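PDB 4MNR: peptidoglycan glycosyltransferase from Eggerthella lenta, which is a penicillin-binding protein, combining a domain of the beta-lactamase clan with an N-terminal domain of the penicillin-binding protein A dimerisation family. Local coordinates for residues 59-64 with 145-150; 140-145 with 340-345. All blocks are in the same frame, centred on the assembly; numbering follows the deposited sequence. Where two conformers were deposited one is given.

In the fold
The two contacts use strand 142-148 and the residues leading into it; this is an outermost strand of the five-stranded antiparallel sheet in the penicillin-binding domain. Contact 1 sets the short helix 60-63, from the dimerisation-family part of the chain, against its later half; contact 2 bridges the chain at A141, leading into this strand, to Y341 in 340-345, which runs on into strand 343-347 of the mixed sheet. The centres lie about 14 Å apart and M145 belongs to both, its side chain meeting V62 in the first and L342 in the second. V62 and L342 also touch directly, CG1 of V62 lying 4.0 Å from CD2 of L342. Both contacts thus join this edge strand to elements beyond its own sheet.

Contact 1 of 2, residues 59-64 with 145-150; sequences ASHVVG and MASAPT
H61 lays its imidazole over S147, whose CB sits 3.9 Å from the ring centroid in a CH-pi contact, shifted off centre toward the rim on the ND1-CE1 side. The ring carbon CE1 also comes within 3.5 Å of P149 O, which lies at the ring edge, and within 3.4 Å of T150 OG1, which approaches obliquely. CG of H61 is anti to its own carbonyl carbon (chi1 -62°), which carries the ring out from the helix toward the strand. One position further on, V62 drops CG2 onto M145, 3.9 Å from its CG, the two side chains crossing at about a right angle.

No direct hydrogen bond joins the two segments; two waters do the polar work. Water 1 lies in the plane of the imidazole, 2.7 Å from H61 ND1, and accepts from S147 N. Water 2 accepts from V62 N, in the first turn of the helix, and donates to M145 O at 2.8 Å.

Further out, H61 NE2 bonds T171 O while Y151 packs edge-to-face with the ring, so the imidazole is fixed from several directions. S60 OG bonds Y151 O, and in the conformer given S147 OG bonds A176 N.

A146 and A148 pair with C132 and G130 in the sheet, whereas M145 O and S147 N meet the waters. Polar backbone groups of an edge strand are thereby satisfied through solvent against a helix start, and the bond to a backbone carbonyl suggests that H61 carries a hydrogen on NE2.

Contact 2 of 2, residues 140-145 with 340-345; sequences GAILAM and PYLVDS
G140 offers its carbonyl O to Y341 N at 3.0 Å; the donor stands well above the carbonyl plane (43° out of it), and the same oxygen takes a CA-H...O contact from P340 CA at 3.3 Å. A141 then slides under the tyrosine ring. Its CA lies over one face, 4.0 Å from the centroid, and its CB reaches the phenol end, 3.7 Å from Y341 CZ. Y341 can cover it because CG stands between backbone N and carbonyl carbon (chi1 70°), folding the ring back over A141 in the adjoining 140-145 segment. Next, I142 N donates to Y341 O at 3.0 Å, nearly in line with the C=O bond. Together the two backbone bonds flank A141 and form a single parallel bridge with Y341. The flank of I142 also packs on L342, CB to CD1 3.9 Å. After the corner at L143, the selenomethionine M145 brings its SE to 4.3 Å from L342 CD2.

T112 OG1 bonds I142 O and, more weakly, L342 O. Classic bulges occur at L143-A144 opposite V134 and at D344-S345 opposite T110. I142 rests on M135 of strand 130-135, A144 on helix 115-125, and V343 on strand 108-111.

Contact 1 of 2, residues 59-64 with 145-150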
loop_
_atom_site.group_PDB
_atom_site.type_symbol
_atom_site.label_atom_id
_atom_site.label_comp_id
_atom_site.label_asym_id
_atom_site.label_seq_id
_atom_site.Cartn_x
_atom_site.Cartn_y
_atom_site.Cartn_z
ATOM N N ALA A 59 -5.230 7.263 -13.700
ATOM C CA ALA A 59 -4.690 7.930 -12.518
ATOM C C ALA A 59 -5.493 9.154 -12.051
ATOM O O ALA A 59 -4.915 10.124 -11.582
ATOM C CB ALA A 59 -3.215 8.319 -12.760
ATOM N N SER A 60 -6.816 9.093 -12.157
ATOM C CA SER A 60 -7.639 10.252 -11.825
ATOM C C SER A 60 -7.391 10.840 -10.441
ATOM O O SER A 60 -7.290 12.058 -10.294
ATOM C CB SER A 60 -9.122 9.923 -11.975
ATOM O OG SER A 60 -9.414 9.701 -13.333
ATOM N N HIS A 61 -7.322 9.993 -9.424
ATOM C CA HIS A 61 -7.162 10.509 -8.065
ATOM C C HIS A 61 -5.816 11.172 -7.881
ATOM O O HIS A 61 -5.694 12.148 -7.146
ATOM C CB HIS A 61 -7.329 9.393 -7.044
ATOM C CG HIS A 61 -8.683 8.771 -7.074
ATOM N ND1 HIS A 61 -9.011 7.755 -7.943
ATOM C CD2 HIS A 61 -9.804 9.041 -6.363
ATOM C CE1 HIS A 61 -10.277 7.421 -7.761
ATOM N NE2 HIS A 61 -10.779 8.182 -6.807
ATOM N N VAL A 62 -4.799 10.622 -8.540
ATOM C CA VAL A 62 -3.450 11.170 -8.462
ATOM C C VAL A 62 -3.343 12.528 -9.166
ATOM O O VAL A 62 -2.821 13.494 -8.589
ATOM C CB VAL A 62 -2.414 10.196 -9.054
ATOM C CG1 VAL A 62 -1.082 10.896 -9.280
ATOM C CG2 VAL A 62 -2.217 8.997 -8.129
ATOM N N VAL A 63 -3.865 12.615 -10.388
ATOM C CA VAL A 63 -3.756 13.849 -11.162
ATOM C C VAL A 63 -4.521 14.987 -10.482
ATOM O O VAL A 63 -4.016 16.106 -10.355
ATOM C CB VAL A 63 -4.172 13.666 -12.660
ATOM C CG1 VAL A 63 -5.620 13.254 -12.803
ATOM C CG2 VAL A 63 -3.926 14.959 -13.459
ATOM N N GLY A 64 -5.710 14.678 -9.980
ATOM C CA GLY A 64 -6.533 15.671 -9.330
ATOM C C GLY A 64 -7.156 16.614 -10.340
ATOM O O GLY A 64 -7.173 16.350 -11.542
HETATM N N MSE A 145 -0.556 3.866 -9.045
HETATM C CA MSE A 145 -1.279 4.198 -7.830
HETATM C C MSE A 145 -2.726 4.383 -8.247
HETATM O O MSE A 145 -3.057 5.348 -8.939
HETATM C CB MSE A 145 -0.698 5.461 -7.169
HETATM C CG MSE A 145 -1.417 5.885 -5.915
HETATM SE SE MSE A 145 -0.416 7.280 -4.969
HETATM C CE MSE A 145 0.560 6.117 -3.777
ATOM N N ALA A 146 -3.571 3.415 -7.887
ATOM C CA ALA A 146 -4.980 3.381 -8.327
ATOM C C ALA A 146 -5.953 3.221 -7.172
ATOM O O ALA A 146 -5.690 2.490 -6.219
ATOM C CB ALA A 146 -5.211 2.253 -9.321
ATOM N N SER A 147 -7.087 3.908 -7.273
ATOM C CA SER A 147 -8.178 3.737 -6.320
ATOM C C SER A 147 -9.446 3.412 -7.102
ATOM O O SER A 147 -9.585 3.822 -8.258
ATOM C CB SER A 147 -8.396 5.016 -5.510
ATOM O OG SER A 147 -7.200 5.420 -4.870
ATOM N N ALA A 148 -10.352 2.665 -6.478
ATOM C CA ALA A 148 -11.638 2.336 -7.077
ATOM C C ALA A 148 -12.705 2.411 -5.991
ATOM O O ALA A 148 -12.454 2.022 -4.864
ATOM C CB ALA A 148 -11.592 0.937 -7.685
ATOM N N PRO A 149 -13.910 2.902 -6.328
ATOM C CA PRO A 149 -14.374 3.341 -7.645
ATOM C C PRO A 149 -13.671 4.590 -8.132
ATOM O O PRO A 149 -13.076 5.345 -7.355
ATOM C CB PRO A 149 -15.860 3.646 -7.416
ATOM C CG PRO A 149 -16.222 2.932 -6.179
ATOM C CD PRO A 149 -14.987 2.954 -5.330
ATOM N N THR A 150 -13.720 4.786 -9.439
ATOM C CA THR A 150 -13.025 5.907 -10.025
ATOM C C THR A 150 -13.936 6.661 -10.984
ATOM O O THR A 150 -15.154 6.426 -11.028
ATOM C CB THR A 150 -11.700 5.445 -10.690
ATOM O OG1 THR A 150 -10.904 6.588 -11.026
ATOM C CG2 THR A 150 -11.984 4.605 -11.933
HETATM O O HOH W 1 -7.286 6.170 -9.323
HETATM O O HOH W 2 -4.913 7.421 -8.987
#

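Contact 2 of 2, residues 140-145 with 340-345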
loop_
_atom_site.group_PDB
_atom_site.type_symbol
_atom_site.label_atom_id
_atom_site.label_comp_id
_atom_site.label_asym_id
_atom_site.label_seq_id
_atom_site.Cartn_x
_atom_site.Cartn_y
_atom_site.Cartn_z
ATOM N N GLY A 140 12.079 3.816 -4.643
ATOM C CA GLY A 140 10.893 4.397 -4.038
ATOM C C GLY A 140 9.936 4.994 -5.065
ATOM O O GLY A 140 8.905 5.570 -4.706
ATOM N N ALA A 141 10.279 4.897 -6.350
ATOM C CA ALA A 141 9.397 5.456 -7.382
ATOM C C ALA A 141 8.075 4.708 -7.443
ATOM O O ALA A 141 8.042 3.480 -7.422
ATOM C CB ALA A 141 10.071 5.438 -8.752
ATOM N N ILE A 142 6.992 5.464 -7.543
ATOM C CA ILE A 142 5.656 4.887 -7.674
ATOM C C ILE A 142 5.302 4.670 -9.146
ATOM O O ILE A 142 5.154 5.626 -9.916
ATOM C CB ILE A 142 4.620 5.759 -6.973
ATOM C CG1 ILE A 142 4.913 5.744 -5.467
ATOM C CG2 ILE A 142 3.223 5.229 -7.223
ATOM C CD1 ILE A 142 4.081 6.635 -4.720
ATOM N N LEU A 143 5.192 3.404 -9.537
ATOM C CA LEU A 143 4.937 3.048 -10.937
ATOM C C LEU A 143 3.444 2.996 -11.261
ATOM O O LEU A 143 3.058 3.146 -12.417
ATOM C CB LEU A 143 5.580 1.691 -11.267
ATOM C CG LEU A 143 7.067 1.539 -10.900
ATOM C CD1 LEU A 143 7.589 0.156 -11.282
ATOM C CD2 LEU A 143 7.943 2.601 -11.574
ATOM N N ALA A 144 2.617 2.744 -10.246
ATOM C CA ALA A 144 1.158 2.793 -10.379
ATOM C C ALA A 144 0.535 3.113 -9.022
ATOM O O ALA A 144 1.030 2.700 -7.982
ATOM C CB ALA A 144 0.587 1.451 -10.916
HETATM N N MSE A 145 -0.556 3.866 -9.045
HETATM C CA MSE A 145 -1.279 4.198 -7.830
HETATM C C MSE A 145 -2.726 4.383 -8.247
HETATM O O MSE A 145 -3.057 5.348 -8.939
HETATM C CB MSE A 145 -0.698 5.461 -7.169
HETATM C CG MSE A 145 -1.417 5.885 -5.915
HETATM SE SE MSE A 145 -0.416 7.280 -4.969
HETATM C CE MSE A 145 0.560 6.117 -3.777
ATOM N N PRO A 340 9.033 7.103 -0.704
ATOM C CA PRO A 340 8.156 7.005 -1.883
ATOM C C PRO A 340 8.073 8.348 -2.599
ATOM O O PRO A 340 7.996 9.378 -1.935
ATOM C CB PRO A 340 6.794 6.647 -1.284
ATOM C CG PRO A 340 6.892 7.032 0.173
ATOM C CD PRO A 340 8.319 6.795 0.549
ATOM N N TYR A 341 8.106 8.341 -3.925
ATOM C CA TYR A 341 7.916 9.585 -4.659
ATOM C C TYR A 341 7.147 9.386 -5.956
ATOM O O TYR A 341 7.144 8.291 -6.527
ATOM C CB TYR A 341 9.243 10.302 -4.915
ATOM C CG TYR A 341 10.187 9.649 -5.897
ATOM C CD1 TYR A 341 10.985 8.582 -5.514
ATOM C CD2 TYR A 341 10.310 10.129 -7.195
ATOM C CE1 TYR A 341 11.863 7.990 -6.386
ATOM C CE2 TYR A 341 11.200 9.550 -8.083
ATOM C CZ TYR A 341 11.971 8.479 -7.672
ATOM O OH TYR A 341 12.859 7.897 -8.542
ATOM N N LEU A 342 6.518 10.469 -6.404
ATOM C CA LEU A 342 5.573 10.438 -7.501
ATOM C C LEU A 342 5.994 11.369 -8.640
ATOM O O LEU A 342 5.538 11.217 -9.767
ATOM C CB LEU A 342 4.213 10.872 -6.950
ATOM C CG LEU A 342 2.893 10.485 -7.588
ATOM C CD1 LEU A 342 2.920 9.060 -8.100
ATOM C CD2 LEU A 342 1.794 10.666 -6.537
ATOM N N VAL A 343 6.848 12.353 -8.344
ATOM C CA VAL A 343 7.294 13.298 -9.376
ATOM C C VAL A 343 8.738 13.056 -9.751
ATOM O O VAL A 343 9.620 13.152 -8.898
ATOM C CB VAL A 343 7.105 14.774 -8.943
ATOM C CG1 VAL A 343 7.728 15.739 -9.982
ATOM C CG2 VAL A 343 5.629 15.053 -8.757
ATOM N N ASP A 344 8.979 12.740 -11.026
ATOM C CA ASP A 344 10.329 12.444 -11.493
ATOM C C ASP A 344 11.084 13.716 -11.811
ATOM O O ASP A 344 12.288 13.836 -11.549
ATOM C CB ASP A 344 10.290 11.582 -12.756
ATOM C CG ASP A 344 11.675 11.372 -13.356
ATOM O OD1 ASP A 344 12.422 10.517 -12.838
ATOM O OD2 ASP A 344 12.012 12.051 -14.347
ATOM N N SER A 345 10.389 14.662 -12.421
ATOM C CA SER A 345 11.072 15.870 -12.864
ATOM C C SER A 345 10.107 16.999 -13.158
ATOM O O SER A 345 8.919 16.777 -13.399
ATOM C CB SER A 345 11.907 15.583 -14.113
ATOM O OG SER A 345 11.089 15.055 -15.141
#